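Local coordinates for nitroalkane oxidase (Podospora anserina, PDB 3MKH), which oxidises nitroalkanes to aldehydes or ketones with FAD, releasing nitrite and reducing molecular oxygen to hydrogen peroxide, at residues A214-N219 with T246-P251; A362-C367 with D387-A392. All coordinates share one frame; numbering follows the deposited sequence.

Contact 1 of 2, residues A214-N219 with T246-P251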
loop_
_atom_site.group_PDB
_atom_site.type_symbol
_atom_site.label_atom_id
_atom_site.label_comp_id
_atom_site.label_asym_id
_atom_site.label_seq_id
_atom_site.Cartn_x
_atom_site.Cartn_y
_atom_site.Cartn_z
ATOM N N ALA A 214 -27.605 -39.381 -12.638
ATOM C CA ALA A 214 -28.644 -40.215 -13.253
ATOM C C ALA A 214 -29.163 -39.620 -14.571
ATOM O O ALA A 214 -29.378 -40.355 -15.532
ATOM C CB ALA A 214 -29.786 -40.456 -12.281
ATOM N N ASP A 215 -29.360 -38.301 -14.617
ATOM C CA ASP A 215 -29.724 -37.614 -15.861
ATOM C C ASP A 215 -28.664 -37.833 -16.935
ATOM O O ASP A 215 -28.981 -38.146 -18.085
ATOM C CB ASP A 215 -29.873 -36.107 -15.644
ATOM C CG ASP A 215 -31.095 -35.738 -14.803
ATOM O OD1 ASP A 215 -32.175 -36.339 -14.979
ATOM O OD2 ASP A 215 -30.972 -34.816 -13.970
ATOM N N LEU A 216 -27.403 -37.641 -16.560
ATOM C CA LEU A 216 -26.295 -37.781 -17.504
ATOM C C LEU A 216 -26.225 -39.188 -18.072
ATOM O O LEU A 216 -26.037 -39.362 -19.269
ATOM C CB LEU A 216 -24.957 -37.387 -16.861
ATOM C CG LEU A 216 -24.884 -35.904 -16.475
ATOM C CD1 LEU A 216 -23.563 -35.578 -15.820
ATOM C CD2 LEU A 216 -25.107 -35.001 -17.697
ATOM N N ASP A 217 -26.390 -40.187 -17.214
ATOM C CA ASP A 217 -26.316 -41.584 -17.649
ATOM C C ASP A 217 -27.488 -41.898 -18.573
ATOM O O ASP A 217 -27.349 -42.626 -19.553
ATOM C CB ASP A 217 -26.372 -42.538 -16.448
ATOM C CG ASP A 217 -25.120 -42.483 -15.576
ATOM O OD1 ASP A 217 -24.082 -41.923 -16.005
ATOM O OD2 ASP A 217 -25.178 -43.034 -14.452
ATOM N N ARG A 218 -28.650 -41.353 -18.246
ATOM C CA ARG A 218 -29.848 -41.585 -19.044
ATOM C C ARG A 218 -29.674 -40.998 -20.447
ATOM O O ARG A 218 -30.070 -41.605 -21.445
ATOM C CB ARG A 218 -31.075 -40.992 -18.336
ATOM C CG ARG A 218 -32.358 -41.029 -19.145
ATOM C CD ARG A 218 -33.530 -40.544 -18.295
ATOM N NE ARG A 218 -33.253 -39.256 -17.659
ATOM C CZ ARG A 218 -33.342 -38.086 -18.283
ATOM N NH1 ARG A 218 -33.699 -38.041 -19.564
ATOM N NH2 ARG A 218 -33.072 -36.962 -17.629
ATOM N N ASN A 219 -29.068 -39.819 -20.519
ATOM C CA ASN A 219 -28.795 -39.169 -21.790
ATOM C C ASN A 219 -27.725 -39.845 -22.650
ATOM O O ASN A 219 -27.625 -39.555 -23.841
ATOM C CB ASN A 219 -28.434 -37.700 -21.575
ATOM C CG ASN A 219 -29.650 -36.836 -21.381
ATOM O OD1 ASN A 219 -30.256 -36.379 -22.346
ATOM N ND2 ASN A 219 -30.023 -36.615 -20.129
ATOM N N THR A 246 -23.643 -31.721 -23.581
ATOM C CA THR A 246 -24.204 -31.768 -24.932
ATOM C C THR A 246 -25.573 -32.426 -24.977
ATOM O O THR A 246 -25.719 -33.584 -24.607
ATOM C CB THR A 246 -23.287 -32.526 -25.896
ATOM O OG1 THR A 246 -22.003 -31.906 -25.896
ATOM C CG2 THR A 246 -23.863 -32.489 -27.317
ATOM N N ASN A 247 -26.559 -31.679 -25.467
ATOM C CA ASN A 247 -27.950 -32.131 -25.516
ATOM C C ASN A 247 -28.393 -32.928 -24.295
ATOM O O ASN A 247 -28.918 -34.040 -24.409
ATOM C CB ASN A 247 -28.232 -32.890 -26.813
ATOM C CG ASN A 247 -28.238 -31.972 -28.027
ATOM O OD1 ASN A 247 -27.768 -32.348 -29.104
ATOM N ND2 ASN A 247 -28.753 -30.758 -27.854
ATOM N N VAL A 248 -28.184 -32.337 -23.122
ATOM C CA VAL A 248 -28.589 -32.959 -21.880
ATOM C C VAL A 248 -30.052 -32.637 -21.623
ATOM O O VAL A 248 -30.401 -31.490 -21.341
ATOM C CB VAL A 248 -27.747 -32.444 -20.699
ATOM C CG1 VAL A 248 -28.293 -33.005 -19.377
ATOM C CG2 VAL A 248 -26.276 -32.816 -20.886
ATOM N N ARG A 249 -30.906 -33.651 -21.703
ATOM C CA ARG A 249 -32.337 -33.433 -21.550
ATOM C C ARG A 249 -32.811 -33.818 -20.158
ATOM O O ARG A 249 -32.510 -34.907 -19.668
ATOM C CB ARG A 249 -33.108 -34.233 -22.606
ATOM C CG ARG A 249 -32.706 -33.883 -24.032
ATOM C CD ARG A 249 -33.573 -34.604 -25.072
ATOM N NE ARG A 249 -33.342 -34.083 -26.422
ATOM C CZ ARG A 249 -32.309 -34.427 -27.189
ATOM N NH1 ARG A 249 -31.404 -35.288 -26.739
ATOM N NH2 ARG A 249 -32.172 -33.906 -28.407
ATOM N N VAL A 250 -33.569 -32.924 -19.527
ATOM C CA VAL A 250 -34.098 -33.205 -18.202
ATOM C C VAL A 250 -35.580 -32.829 -18.112
ATOM O O VAL A 250 -36.053 -31.933 -18.818
ATOM C CB VAL A 250 -33.305 -32.455 -17.099
ATOM C CG1 VAL A 250 -31.846 -32.909 -17.095
ATOM C CG2 VAL A 250 -33.419 -30.945 -17.288
ATOM N N PRO A 251 -36.313 -33.522 -17.245
ATOM C CA PRO A 251 -37.738 -33.233 -17.070
ATOM C C PRO A 251 -37.923 -31.895 -16.361
ATOM O O PRO A 251 -36.965 -31.314 -15.822
ATOM C CB PRO A 251 -38.234 -34.411 -16.223
ATOM C CG PRO A 251 -37.012 -34.874 -15.465
ATOM C CD PRO A 251 -35.849 -34.643 -16.403
#
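The carboxamide of Asn219 pairs with both backbone groups of one residue, Arg249, much as a neighbouring strand would. Asn219 OD1 accepts from Arg249 N at 2.9 Å, the N-H standing above the amide carbonyl's plane. Asn219 ND2 gives a nearly straight bond to Arg249 O (3.1 Å, 177°), which lies in the plane of the carboxamide. ND2 also donates back to Asp215 O at 2.8 Å; the backbone N of Asn219 reaches this same carbonyl from its opposite face, so the amide is held both to the strand and to its own helix. An alanine in place of Asn219 would probably leave the Arg249 N-H without this partner and Arg249 O dependent on Arg218.

Arg218 supplies that second grip. Its CG is anti to the backbone N (chi1 173°) and the chain bends at chi3 (51°), which brings NE round toward the strand. Arg218 NH2 then donates to Arg249 O at 2.9 Å, in the plane of that carbonyl, and makes a salt bridge to Asp215 OD1, also at 2.9 Å, which lies at the edge of the guanidinium. The NH1 bond to Arg249 O is weak. Beside this polar group, Val250 CG1 packs on the Asp215 carboxylate, 3.7 Å from CG, the two side chains crossing at about a right angle. Leu216 CD2 touches Val248 CG2 at 4.0 Å on the apolar flank.

Val248 and Val250 make backbone hydrogen bonds to Ile164 and Trp162 of strand 161-168, with a G1 beta bulge at Asn247 and Val248 opposite Ile164. Helix 213-219 directly follows strand 206-212, and Leu216 rests on Val211 and Val250 on Ile209 of that strand.

Contact 2 of 2, residues A362-C367 with D387-A392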
loop_
_atom_site.group_PDB
_atom_site.type_symbol
_atom_site.label_atom_id
_atom_site.label_comp_id
_atom_site.label_asym_id
_atom_site.label_seq_id
_atom_site.Cartn_x
_atom_site.Cartn_y
_atom_site.Cartn_z
ATOM N N ALA A 362 -6.151 -9.198 2.087
ATOM C CA ALA A 362 -5.309 -9.227 3.276
ATOM C C ALA A 362 -4.545 -10.548 3.439
ATOM O O ALA A 362 -3.427 -10.555 3.943
ATOM C CB ALA A 362 -6.121 -8.917 4.525
ATOM N N ALA A 363 -5.144 -11.665 3.027
ATOM C CA ALA A 363 -4.423 -12.948 3.025
ATOM C C ALA A 363 -3.204 -12.963 2.087
ATOM O O ALA A 363 -2.112 -13.437 2.456
ATOM C CB ALA A 363 -5.387 -14.112 2.688
ATOM N N VAL A 364 -3.379 -12.464 0.870
ATOM C CA VAL A 364 -2.253 -12.380 -0.072
ATOM C C VAL A 364 -1.123 -11.496 0.495
ATOM O O VAL A 364 0.041 -11.894 0.513
ATOM C CB VAL A 364 -2.714 -11.857 -1.461
ATOM C CG1 VAL A 364 -1.529 -11.731 -2.418
ATOM C CG2 VAL A 364 -3.806 -12.779 -2.034
ATOM N N LYS A 365 -1.482 -10.312 0.986
ATOM C CA LYS A 365 -0.526 -9.399 1.627
ATOM C C LYS A 365 0.179 -10.022 2.857
ATOM O O LYS A 365 1.372 -9.848 3.040
ATOM C CB LYS A 365 -1.236 -8.080 1.985
ATOM C CG LYS A 365 -0.440 -7.081 2.837
ATOM C CD LYS A 365 0.912 -6.731 2.227
ATOM C CE LYS A 365 1.467 -5.410 2.813
ATOM N NZ LYS A 365 1.249 -5.231 4.305
ATOM N N ALA A 366 -0.562 -10.762 3.682
ATOM C CA ALA A 366 0.026 -11.450 4.821
ATOM C C ALA A 366 1.048 -12.486 4.386
ATOM O O ALA A 366 2.085 -12.642 5.027
ATOM C CB ALA A 366 -1.056 -12.130 5.653
ATOM N N CYS A 367 0.722 -13.248 3.340
ATOM C CA CYS A 367 1.627 -14.288 2.878
ATOM C C CYS A 367 2.917 -13.685 2.305
ATOM O O CYS A 367 4.009 -14.207 2.550
ATOM C CB CYS A 367 0.930 -15.221 1.883
ATOM S SG CYS A 367 -0.318 -16.298 2.650
ATOM N N ASP A 387 3.350 -22.538 -0.403
ATOM C CA ASP A 387 2.016 -23.098 -0.580
ATOM C C ASP A 387 0.952 -22.162 -0.018
ATOM O O ASP A 387 -0.137 -22.054 -0.587
ATOM C CB ASP A 387 1.898 -24.460 0.097
ATOM C CG ASP A 387 2.579 -25.567 -0.690
ATOM O OD1 ASP A 387 2.983 -25.325 -1.856
ATOM O OD2 ASP A 387 2.696 -26.681 -0.133
ATOM N N LEU A 388 1.248 -21.506 1.107
ATOM C CA LEU A 388 0.292 -20.537 1.671
ATOM C C LEU A 388 0.004 -19.407 0.682
ATOM O O LEU A 388 -1.148 -19.099 0.409
ATOM C CB LEU A 388 0.781 -19.969 3.010
ATOM C CG LEU A 388 0.562 -20.935 4.178
ATOM C CD1 LEU A 388 1.468 -20.573 5.337
ATOM C CD2 LEU A 388 -0.903 -20.882 4.588
ATOM N N LEU A 389 1.055 -18.790 0.147
ATOM C CA LEU A 389 0.894 -17.750 -0.883
ATOM C C LEU A 389 0.077 -18.258 -2.093
ATOM O O LEU A 389 -0.883 -17.630 -2.537
ATOM C CB LEU A 389 2.285 -17.288 -1.370
ATOM C CG LEU A 389 2.241 -16.261 -2.503
ATOM C CD1 LEU A 389 1.370 -15.074 -2.071
ATOM C CD2 LEU A 389 3.645 -15.793 -2.903
ATOM N N ASN A 390 0.463 -19.409 -2.627
ATOM C CA ASN A 390 -0.221 -19.936 -3.797
ATOM C C ASN A 390 -1.649 -20.396 -3.534
ATOM O O ASN A 390 -2.424 -20.580 -4.469
ATOM C CB ASN A 390 0.598 -21.028 -4.462
ATOM C CG ASN A 390 1.751 -20.454 -5.247
ATOM O OD1 ASN A 390 1.537 -19.749 -6.219
ATOM N ND2 ASN A 390 2.973 -20.706 -4.797
ATOM N N THR A 391 -1.992 -20.572 -2.267
ATOM C CA THR A 391 -3.392 -20.790 -1.892
ATOM C C THR A 391 -4.087 -19.439 -1.809
ATOM O O THR A 391 -5.183 -19.236 -2.346
ATOM C CB THR A 391 -3.487 -21.539 -0.533
ATOM O OG1 THR A 391 -2.807 -22.797 -0.637
ATOM C CG2 THR A 391 -4.958 -21.788 -0.135
ATOM N N ALA A 392 -3.432 -18.496 -1.145
ATOM C CA ALA A 392 -4.039 -17.199 -0.874
ATOM C C ALA A 392 -4.398 -16.424 -2.145
ATOM O O ALA A 392 -5.436 -15.735 -2.196
ATOM C CB ALA A 392 -3.100 -16.358 0.031
#
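Cys367 SG sits above the peptide plane between Leu388 and Leu389, 3.7 Å from Leu388 O and about as far from Leu388 C. Val364 CG2 likewise lies over a face of the Ala392 carbonyl group, at 3.4 Å from Ala392 O. These backbone groups are the flat surfaces of the contact; no flat side chain meets the other helix, by face or by edge.

Cys367 is the residue that fills the centre. With SG anti to its carbonyl carbon (chi1 -71°), the sulfur drops between the side chains of Leu388 and Ala392, 3.8 Å from Ala392 CB. Its CB presses on the backbone of the partner helix, 3.7 Å from Leu389 CA, while Leu389 CD1 comes alongside at 4.0 Å. One turn earlier, Ala363 CB faces Ala392 CB at 4.2 Å. The helix axes are 8.7 Å apart and nearly antiparallel at 159°.

Leu284 of helix 262-298 touches Leu388 and Ala392, and Ala363 meets Leu395 of helix 394-397. Val364 and Leu389 also reach a second subunit, packing on its Thr368 and Val393, so this pair of helices contributes to the tetramer interface.

No hydrogen bond joins the two segments. The contact is held by methyl, methylene and sulfur surfaces laid against one another and against backbone, which makes it a matter of shape: the small side chains of Ala363, Cys367 and Ala392 probably allow the close approach, with Val364 and Leu389 packed beside them. Cys367 N and Ala392 N keep their bonds to Ala363 O and Leu388 O within their own helices.

In the fold
From the N terminus the chain first runs through helices, including 9-33 and 90-109, before entering the beta domain. There contact 1 closes a loop of 26 residues that includes strand 224-228, fastening helix 213-219 to the far part of strand 242-251. The chain crosses into the long helices that start with 262-298, and contact 2 closes the next loop, which carries FAD-binding residues 372-376 at and just past the end of helix 345-374. The loops follow in series, neither nesting nor crossing. Their centres lie 40 Å apart on opposite sides of the chain's centre: contact 1 lies in the beta domain, contact 2 joins helices 345-374 and 385-392 in the C-terminal helical domain of the acyl-CoA dehydrogenase fold.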